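Local coordinates for HRDC domain-containing protein (Bifidobacterium adolescentis ATCC 15703, PDB 3CYM) that is uncharacterised but probably binds nucleic acid and acts as a ribonuclease D-like 3'-5' exonuclease, at residues A233-R238 and L323-S328; R249-A254 and R308-S313. All blocks are in the same frame, centred on the assembly; numbering follows the deposited sequence. Where two conformers were deposited one is given.

Interaction 1: residues A233-R238 and L323-S328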
ATOM      1  N   ALA A 233      11.311  -2.494  29.072  1.00 23.77           N
ATOM      2  CA  ALA A 233      10.168  -1.802  28.479  1.00 23.54           C
ATOM      3  C   ALA A 233       9.936  -2.301  27.062  1.00 20.52           C
ATOM      4  O   ALA A 233       8.800  -2.494  26.646  1.00 22.00           O
ATOM      5  CB  ALA A 233      10.391  -0.305  28.480  1.00 23.56           C
ATOM      6  N   LEU A 234      11.027  -2.533  26.341  1.00 23.68           N
ATOM      7  CA  LEU A 234      10.958  -3.047  24.981  1.00 21.94           C
ATOM      8  C   LEU A 234      10.403  -4.464  24.941  1.00 20.06           C
ATOM      9  O   LEU A 234       9.644  -4.791  24.041  1.00 20.14           O
ATOM     10  CB  LEU A 234      12.320  -2.944  24.293  1.00 24.75           C
ATOM     11  CG  LEU A 234      12.741  -1.511  23.931  1.00 20.03           C
ATOM     12  CD1 LEU A 234      14.193  -1.450  23.452  1.00 19.67           C
ATOM     13  CD2 LEU A 234      11.801  -0.886  22.898  1.00 19.71           C
ATOM     14  N   ALA A 235      10.739  -5.272  25.948  1.00 21.03           N
ATOM     15  CA  ALA A 235      10.145  -6.602  26.128  1.00 18.40           C
ATOM     16  C   ALA A 235       8.636  -6.532  26.384  1.00 21.32           C
ATOM     17  O   ALA A 235       7.892  -7.402  25.942  1.00 21.87           O
ATOM     18  CB  ALA A 235      10.827  -7.337  27.254  1.00 18.35           C
ATOM     19  N   ILE A 236       8.200  -5.491  27.092  1.00 19.23           N
ATOM     20  CA  ILE A 236       6.780  -5.243  27.345  1.00 18.92           C
ATOM     21  C   ILE A 236       6.058  -4.810  26.057  1.00 18.35           C
ATOM     22  O   ILE A 236       4.999  -5.354  25.722  1.00 17.36           O
ATOM     23  CB  ILE A 236       6.583  -4.224  28.524  1.00 17.14           C
ATOM     24  CG1 ILE A 236       7.007  -4.877  29.839  1.00 14.89           C
ATOM     25  CG2 ILE A 236       5.139  -3.758  28.627  1.00 13.80           C
ATOM     26  CD1 ILE A 236       7.285  -3.938  30.969  1.00 13.38           C
ATOM     27  N   VAL A 237       6.645  -3.853  25.341  1.00 16.50           N
ATOM     28  CA  VAL A 237       6.145  -3.427  24.030  1.00 16.08           C
ATOM     29  C   VAL A 237       6.035  -4.614  23.058  1.00 14.77           C
ATOM     30  O   VAL A 237       4.998  -4.803  22.429  1.00 16.82           O
ATOM     31  CB  VAL A 237       7.022  -2.310  23.419  1.00 16.49           C
ATOM     32  CG1 VAL A 237       6.610  -2.024  21.984  1.00 15.61           C
ATOM     33  CG2 VAL A 237       6.923  -1.040  24.259  1.00 21.55           C
ATOM     34  N   ARG A 238       7.089  -5.421  22.967  1.00 15.53           N
ATOM     35  CA  ARG A 238       7.077  -6.630  22.150  1.00 13.36           C
ATOM     36  C   ARG A 238       5.926  -7.563  22.500  1.00 13.58           C
ATOM     37  O   ARG A 238       5.203  -8.009  21.611  1.00 20.04           O
ATOM     38  CB  ARG A 238       8.398  -7.395  22.280  1.00 13.72           C
ATOM     39  CG  ARG A 238       8.527  -8.541  21.294  1.00 15.00           C
ATOM     40  CD  ARG A 238       9.892  -9.197  21.352  1.00 19.70           C
ATOM     41  NE  ARG A 238      10.248  -9.644  22.701  1.00 24.32           N
ATOM     42  CZ  ARG A 238      11.338 -10.352  22.993  1.00 30.18           C
ATOM     43  NH1 ARG A 238      11.583 -10.706  24.248  1.00 31.60           N
ATOM     44  NH2 ARG A 238      12.183 -10.713  22.032  1.00 22.85           N
ATOM     45  N   LEU A 323       7.456  -9.243  32.229  1.00 13.17           N
ATOM     46  CA  LEU A 323       8.256  -8.884  33.397  1.00 20.79           C
ATOM     47  C   LEU A 323       8.876 -10.118  34.071  1.00 24.13           C
ATOM     48  O   LEU A 323       9.725  -9.988  34.956  1.00 29.43           O
ATOM     49  CB  LEU A 323       7.412  -8.076  34.409  1.00 18.71           C
ATOM     50  CG  LEU A 323       7.090  -6.598  34.121  1.00 24.70           C
ATOM     51  CD1 LEU A 323       6.010  -6.069  35.044  1.00 14.96           C
ATOM     52  CD2 LEU A 323       8.329  -5.703  34.219  1.00 23.18           C
ATOM     53  N   ALA A 324       8.444 -11.308  33.657  1.00 23.54           N
ATOM     54  CA  ALA A 324       8.995 -12.563  34.166  1.00 22.70           C
ATOM     55  C   ALA A 324      10.102 -13.107  33.253  1.00 27.63           C
ATOM     56  O   ALA A 324      10.694 -14.154  33.539  1.00 32.82           O
ATOM     57  CB  ALA A 324       7.889 -13.597  34.344  1.00 20.78           C
ATOM     58  N   LEU A 325      10.369 -12.398  32.156  1.00 27.84           N
ATOM     59  CA  LEU A 325      11.425 -12.764  31.213  1.00 29.44           C
ATOM     60  C   LEU A 325      12.816 -12.580  31.807  1.00 27.98           C
ATOM     61  O   LEU A 325      13.072 -11.565  32.460  1.00 30.46           O
ATOM     62  CB  LEU A 325      11.341 -11.914  29.942  1.00 26.19           C
ATOM     63  CG  LEU A 325      10.436 -12.347  28.798  1.00 28.89           C
ATOM     64  CD1 LEU A 325      10.734 -11.453  27.611  1.00 24.65           C
ATOM     65  CD2 LEU A 325      10.682 -13.790  28.439  1.00 23.11           C
ATOM     66  N   PRO A 326      13.717 -13.556  31.571  1.00 27.33           N
ATOM     67  CA  PRO A 326      15.128 -13.385  31.915  1.00 27.40           C
ATOM     68  C   PRO A 326      15.702 -12.229  31.096  1.00 26.87           C
ATOM     69  O   PRO A 326      15.391 -12.121  29.909  1.00 27.50           O
ATOM     70  CB  PRO A 326      15.763 -14.712  31.480  1.00 26.44           C
ATOM     71  CG  PRO A 326      14.630 -15.687  31.400  1.00 29.80           C
ATOM     72  CD  PRO A 326      13.456 -14.875  30.962  1.00 28.31           C
ATOM     73  N   PRO A 327      16.498 -11.349  31.733  1.00 25.56           N
ATOM     74  CA  PRO A 327      17.126 -10.193  31.080  1.00 28.08           C
ATOM     75  C   PRO A 327      17.886 -10.515  29.785  1.00 28.51           C
ATOM     76  O   PRO A 327      17.990  -9.663  28.906  1.00 33.15           O
ATOM     77  CB  PRO A 327      18.080  -9.667  32.154  1.00 27.97           C
ATOM     78  CG  PRO A 327      17.436 -10.056  33.422  1.00 23.66           C
ATOM     79  CD  PRO A 327      16.825 -11.397  33.168  1.00 27.22           C
ATOM     80  N   SER A 328      18.373 -11.747  29.668  1.00 27.50           N
ATOM     81  CA  SER A 328      19.080 -12.211  28.482  1.00 28.39           C
ATOM     82  C   SER A 328      18.140 -12.527  27.315  1.00 25.98           C
ATOM     83  O   SER A 328      18.586 -12.973  26.253  1.00 25.45           O
ATOM     84  CB  SER A 328      19.926 -13.439  28.834  1.00 30.34           C
ATOM     85  OG  SER A 328      19.116 -14.534  29.246  1.00 32.48           O
TER

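Interaction 2: residues R249-A254 and R308-S313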
ATOM      1  N   ARG A 249      -6.320 -10.153  14.682  1.00 26.43           N
ATOM      2  CA  ARG A 249      -6.497 -11.058  13.545  1.00 29.37           C
ATOM      3  C   ARG A 249      -7.653 -12.025  13.799  1.00 26.46           C
ATOM      4  O   ARG A 249      -8.461 -12.286  12.908  1.00 27.67           O
ATOM      5  CB  ARG A 249      -5.204 -11.838  13.286  1.00 28.76           C
ATOM      6  CG  ARG A 249      -5.242 -12.745  12.053  1.00 42.25           C
ATOM      7  CD  ARG A 249      -4.035 -13.675  11.967  1.00 49.28           C
ATOM      8  NE  ARG A 249      -2.808 -12.971  11.590  1.00 59.83           N
ATOM      9  CZ  ARG A 249      -1.844 -12.611  12.437  1.00 62.59           C
ATOM     10  NH1 ARG A 249      -0.770 -11.975  11.983  1.00 66.35           N
ATOM     11  NH2 ARG A 249      -1.944 -12.882  13.734  1.00 60.21           N
ATOM     12  N   GLU A 250      -7.712 -12.545  15.023  1.00 27.39           N
ATOM     13  CA  GLU A 250      -8.739 -13.495  15.441  1.00 25.67           C
ATOM     14  C   GLU A 250     -10.122 -12.855  15.405  1.00 30.01           C
ATOM     15  O   GLU A 250     -11.085 -13.477  14.944  1.00 30.67           O
ATOM     16  CB  GLU A 250      -8.422 -14.008  16.848  1.00 26.80           C
ATOM     17  CG  GLU A 250      -9.503 -14.867  17.485  1.00 26.42           C
ATOM     18  CD  GLU A 250      -9.189 -15.246  18.920  1.00 37.26           C
ATOM     19  OE1 GLU A 250      -8.194 -14.727  19.480  1.00 30.74           O
ATOM     20  OE2 GLU A 250      -9.944 -16.069  19.487  1.00 38.65           O
ATOM     21  N   TYR A 251     -10.207 -11.611  15.881  1.00 29.39           N
ATOM     22  CA  TYR A 251     -11.477 -10.891  15.960  1.00 29.38           C
ATOM     23  C   TYR A 251     -11.752  -9.964  14.775  1.00 27.68           C
ATOM     24  O   TYR A 251     -12.786  -9.292  14.748  1.00 25.26           O
ATOM     25  CB  TYR A 251     -11.569 -10.123  17.277  1.00 28.85           C
ATOM     26  CG  TYR A 251     -11.854 -11.021  18.451  1.00 31.25           C
ATOM     27  CD1 TYR A 251     -13.160 -11.357  18.785  1.00 35.56           C
ATOM     28  CD2 TYR A 251     -10.825 -11.551  19.214  1.00 32.27           C
ATOM     29  CE1 TYR A 251     -13.434 -12.188  19.855  1.00 36.75           C
ATOM     30  CE2 TYR A 251     -11.089 -12.387  20.292  1.00 35.42           C
ATOM     31  CZ  TYR A 251     -12.397 -12.698  20.604  1.00 32.82           C
ATOM     32  OH  TYR A 251     -12.677 -13.522  21.664  1.00 31.77           O
ATOM     33  N   ASP A 252     -10.820  -9.942  13.818  1.00 24.08           N
ATOM     34  CA  ASP A 252     -10.933  -9.193  12.554  1.00 19.77           C
ATOM     35  C   ASP A 252     -11.213  -7.702  12.785  1.00 19.79           C
ATOM     36  O   ASP A 252     -12.270  -7.183  12.425  1.00 14.97           O
ATOM     37  CB  ASP A 252     -11.970  -9.846  11.629  1.00 21.88           C
ATOM     38  CG  ASP A 252     -11.910  -9.321  10.213  1.00 19.01           C
ATOM     39  OD1 ASP A 252     -10.914  -8.652   9.850  1.00 19.51           O
ATOM     40  OD2 ASP A 252     -12.870  -9.584   9.461  1.00 23.73           O
ATOM     41  N   ILE A 253     -10.248  -7.028  13.401  1.00 18.88           N
ATOM     42  CA  ILE A 253     -10.389  -5.628  13.782  1.00 20.31           C
ATOM     43  C   ILE A 253      -9.006  -4.982  13.765  1.00 18.58           C
ATOM     44  O   ILE A 253      -8.009  -5.656  14.038  1.00 20.70           O
ATOM     45  CB  ILE A 253     -11.113  -5.494  15.177  1.00 20.06           C
ATOM     46  CG1 ILE A 253     -11.406  -4.027  15.534  1.00 15.93           C
ATOM     47  CG2 ILE A 253     -10.358  -6.258  16.271  1.00 20.89           C
ATOM     48  CD1 ILE A 253     -12.184  -3.843  16.820  1.00 15.03           C
ATOM     49  N   ALA A 254      -8.944  -3.697  13.404  1.00 17.77           N
ATOM     50  CA  ALA A 254      -7.696  -2.929  13.427  1.00 18.74           C
ATOM     51  C   ALA A 254      -7.079  -2.979  14.823  1.00 18.03           C
ATOM     52  O   ALA A 254      -7.752  -2.647  15.794  1.00 22.01           O
ATOM     53  CB  ALA A 254      -7.955  -1.494  13.018  1.00 15.37           C
ATOM     54  N   ARG A 308     -15.165  -4.534  23.618  1.00 16.98           N
ATOM     55  CA  ARG A 308     -15.607  -4.965  24.951  0.50 20.36           C
ATOM     56  C   ARG A 308     -15.290  -6.433  25.222  1.00 22.83           C
ATOM     57  O   ARG A 308     -15.266  -6.868  26.369  1.00 26.74           O
ATOM     58  CB  ARG A 308     -17.125  -4.778  25.112  0.50 19.87           C
ATOM     59  CG  ARG A 308     -17.656  -3.350  25.049  0.50 18.85           C
ATOM     60  CD  ARG A 308     -19.148  -3.326  25.370  0.50 21.29           C
ATOM     61  NE  ARG A 308     -19.926  -2.573  24.383  0.50 20.96           N
ATOM     62  CZ  ARG A 308     -20.853  -3.108  23.591  0.50 22.51           C
ATOM     63  NH1 ARG A 308     -21.148  -4.403  23.676  0.50 20.37           N
ATOM     64  NH2 ARG A 308     -21.502  -2.346  22.721  0.50 23.08           N
ATOM     65  N   LYS A 309     -15.092  -7.207  24.154  1.00 21.00           N
ATOM     66  CA  LYS A 309     -14.848  -8.653  24.265  1.00 18.83           C
ATOM     67  C   LYS A 309     -13.434  -8.931  24.781  1.00 21.64           C
ATOM     68  O   LYS A 309     -13.151  -9.992  25.328  1.00 21.07           O
ATOM     69  CB  LYS A 309     -15.037  -9.324  22.905  1.00 17.30           C
ATOM     70  CG  LYS A 309     -15.792 -10.633  22.936  1.00 24.66           C
ATOM     71  CD  LYS A 309     -17.208 -10.467  22.376  1.00 33.89           C
ATOM     72  CE  LYS A 309     -17.216 -10.590  20.853  1.00 39.94           C
ATOM     73  NZ  LYS A 309     -18.557 -10.275  20.262  1.00 41.92           N
ATOM     74  N   ILE A 310     -12.545  -7.966  24.585  1.00 24.53           N
ATOM     75  CA  ILE A 310     -11.192  -8.050  25.101  1.00 27.22           C
ATOM     76  C   ILE A 310     -11.101  -7.198  26.368  1.00 27.36           C
ATOM     77  O   ILE A 310     -11.362  -5.995  26.343  1.00 25.76           O
ATOM     78  CB  ILE A 310     -10.171  -7.679  24.001  1.00 28.49           C
ATOM     79  CG1 ILE A 310     -10.058  -8.847  23.027  1.00 30.78           C
ATOM     80  CG2 ILE A 310      -8.807  -7.413  24.579  1.00 33.19           C
ATOM     81  CD1 ILE A 310     -10.389  -8.499  21.614  1.00 36.66           C
ATOM     82  N   LYS A 311     -10.772  -7.856  27.477  1.00 27.41           N
ATOM     83  CA  LYS A 311     -10.771  -7.240  28.800  1.00 25.46           C
ATOM     84  C   LYS A 311      -9.372  -6.769  29.183  1.00 28.13           C
ATOM     85  O   LYS A 311      -8.382  -7.339  28.703  1.00 29.54           O
ATOM     86  CB  LYS A 311     -11.272  -8.241  29.852  1.00 27.55           C
ATOM     87  CG  LYS A 311     -12.616  -8.875  29.551  1.00 24.22           C
ATOM     88  CD  LYS A 311     -13.752  -7.872  29.509  1.00 18.53           C
ATOM     89  CE  LYS A 311     -15.075  -8.576  29.262  1.00 21.28           C
ATOM     90  NZ  LYS A 311     -16.170  -7.603  29.016  1.00 28.53           N
ATOM     91  N   PRO A 312      -9.282  -5.716  30.029  1.00 25.56           N
ATOM     92  CA  PRO A 312      -8.031  -5.271  30.644  1.00 23.87           C
ATOM     93  C   PRO A 312      -7.161  -6.387  31.228  1.00 23.09           C
ATOM     94  O   PRO A 312      -5.938  -6.352  31.049  1.00 19.84           O
ATOM     95  CB  PRO A 312      -8.517  -4.338  31.751  1.00 25.54           C
ATOM     96  CG  PRO A 312      -9.715  -3.725  31.171  1.00 17.86           C
ATOM     97  CD  PRO A 312     -10.394  -4.818  30.404  1.00 25.12           C
ATOM     98  N   SER A 313      -7.794  -7.368  31.882  1.00 21.71           N
ATOM     99  CA  SER A 313      -7.095  -8.488  32.516  0.50 20.64           C
ATOM    100  C   SER A 313      -6.186  -9.247  31.557  1.00 20.28           C
ATOM    101  O   SER A 313      -5.177  -9.807  31.973  1.00 19.92           O
ATOM    102  CB  SER A 313      -8.092  -9.472  33.136  0.50 22.83           C
ATOM    103  OG  SER A 313      -8.787  -8.894  34.225  0.50 22.20           O
TER

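Interaction 1: residues A233-R238 and L323-S328
Leu325 and Leu323 lean on one flank of helix 231-250, meeting Ala235, Ile236 and Arg238 without any hydrogen bond between the segments. Leu325 uses a single methyl twice: its CD1 lies 4.1 Å from Ala235 CB and 3.5 Å from Arg238 NH1. The second approach comes in the plane of the guanidinium, at its edge, so the leucine does not stack over the arginine; the two side chains run nearly perpendicular to each other. Further along, the pair formed by Ile236 and Leu323 is purely apolar, with Ile236 CD1 3.8 Å from Leu323 CD2. Ile236 CG1 (chi1 -69°) and Leu323 CG each stand beside their own backbone N, anti to the carbonyl carbon, and the outer methyls close a gap that the CA atoms of Ile236 and Leu323 leave at 7.2 Å.

Arg238 reaches the loop by a chain that is extended at first and then bends at chi3 (55°). Beyond Leu325, its NH1 donates a hydrogen bond to the backbone O of Glu329, which helps to hold the guanidinium beside the leucine methyl, while the arginine side chain also touches Trp218. Ile236 in addition rests on Ala268 of helix 261-270, where Ala233 and Val237 join it, and Leu325 remains partly exposed. Leu323 and Leu325, at the end of helix 312-323 and in the loop that follows, thus lie against Ala235, Ile236 and Arg238 of helix 231-250, an arrangement consistent with the small all-helical bundle of an HRDC domain.

Interaction 2: residues R249-A254 and R308-S313
Tyr251 and Lys309 bring the two backbones nearest, their CA atoms still 9.2 Å apart, as the turn after helix 231-250 passes the short loop that leads into helix 312-323. Side chains span that distance. The Tyr251 ring receives Ile310 CD1 over one face, off towards one side of the ring, 3.9 Å from CD2 and 4.2 Å from CE2, a methyl-on-ring contact of the CH-pi kind. The tyrosine and isoleucine side chains run antiparallel alongside each other. Lys309 adds its aliphatic part, with CG 4.2 Å from Tyr251 CE1; its chain bends at chi2 and chi3. The ring is aimed across the gap because Tyr251 CG sits beside its own backbone N (chi1 -75°).

This is consistent with packing in an HRDC-type helical bundle, in which the C-terminal end of the long helix meets the connection between helices 304-307 and 312-323. Buried Ile310 also rests on Leu258 of helix 255-258, and Tyr251 on Ile306; Ile253 touches both Leu258 and Ile306, so the tyrosine and the two isoleucines belong to one apolar cluster. Immediately after Tyr251 the chain swings out of the helix at Asp252, whose phi is positive. Asp252 OD2 forms a salt bridge with Arg52, and Ala254 is joined to Phe51 by backbone hydrogen bonds, which tie the turn to the exonuclease part of the chain. Within the 308-313 loop, Lys311 folds back so that NZ donates to Arg308 O at 2.9 Å, tilted 18° from the carbonyl plane.

How the interactions relate
Both interactions use helix 231-250: interaction 1 lies near its N-terminal end and interaction 2 at its C-terminal end and the turn beyond. Their partners flank helix 312-323: the segment 308-313 leads into it, and the segment 323-328 follows it. Along the chain the order is 233-238, 249-254, 308-313, 323-328, so interaction 2 falls between the two halves of interaction 1. The centres are 23 Å apart, and the nearest atoms about 12 Å. Helix 231-250 thus meets the chain on both flanks of helix 312-323, consistent with a bundle of HRDC type. Interaction 2 also borders residues 51-53, shortly after the strand that carries sodium ligands Asp44 and Glu46.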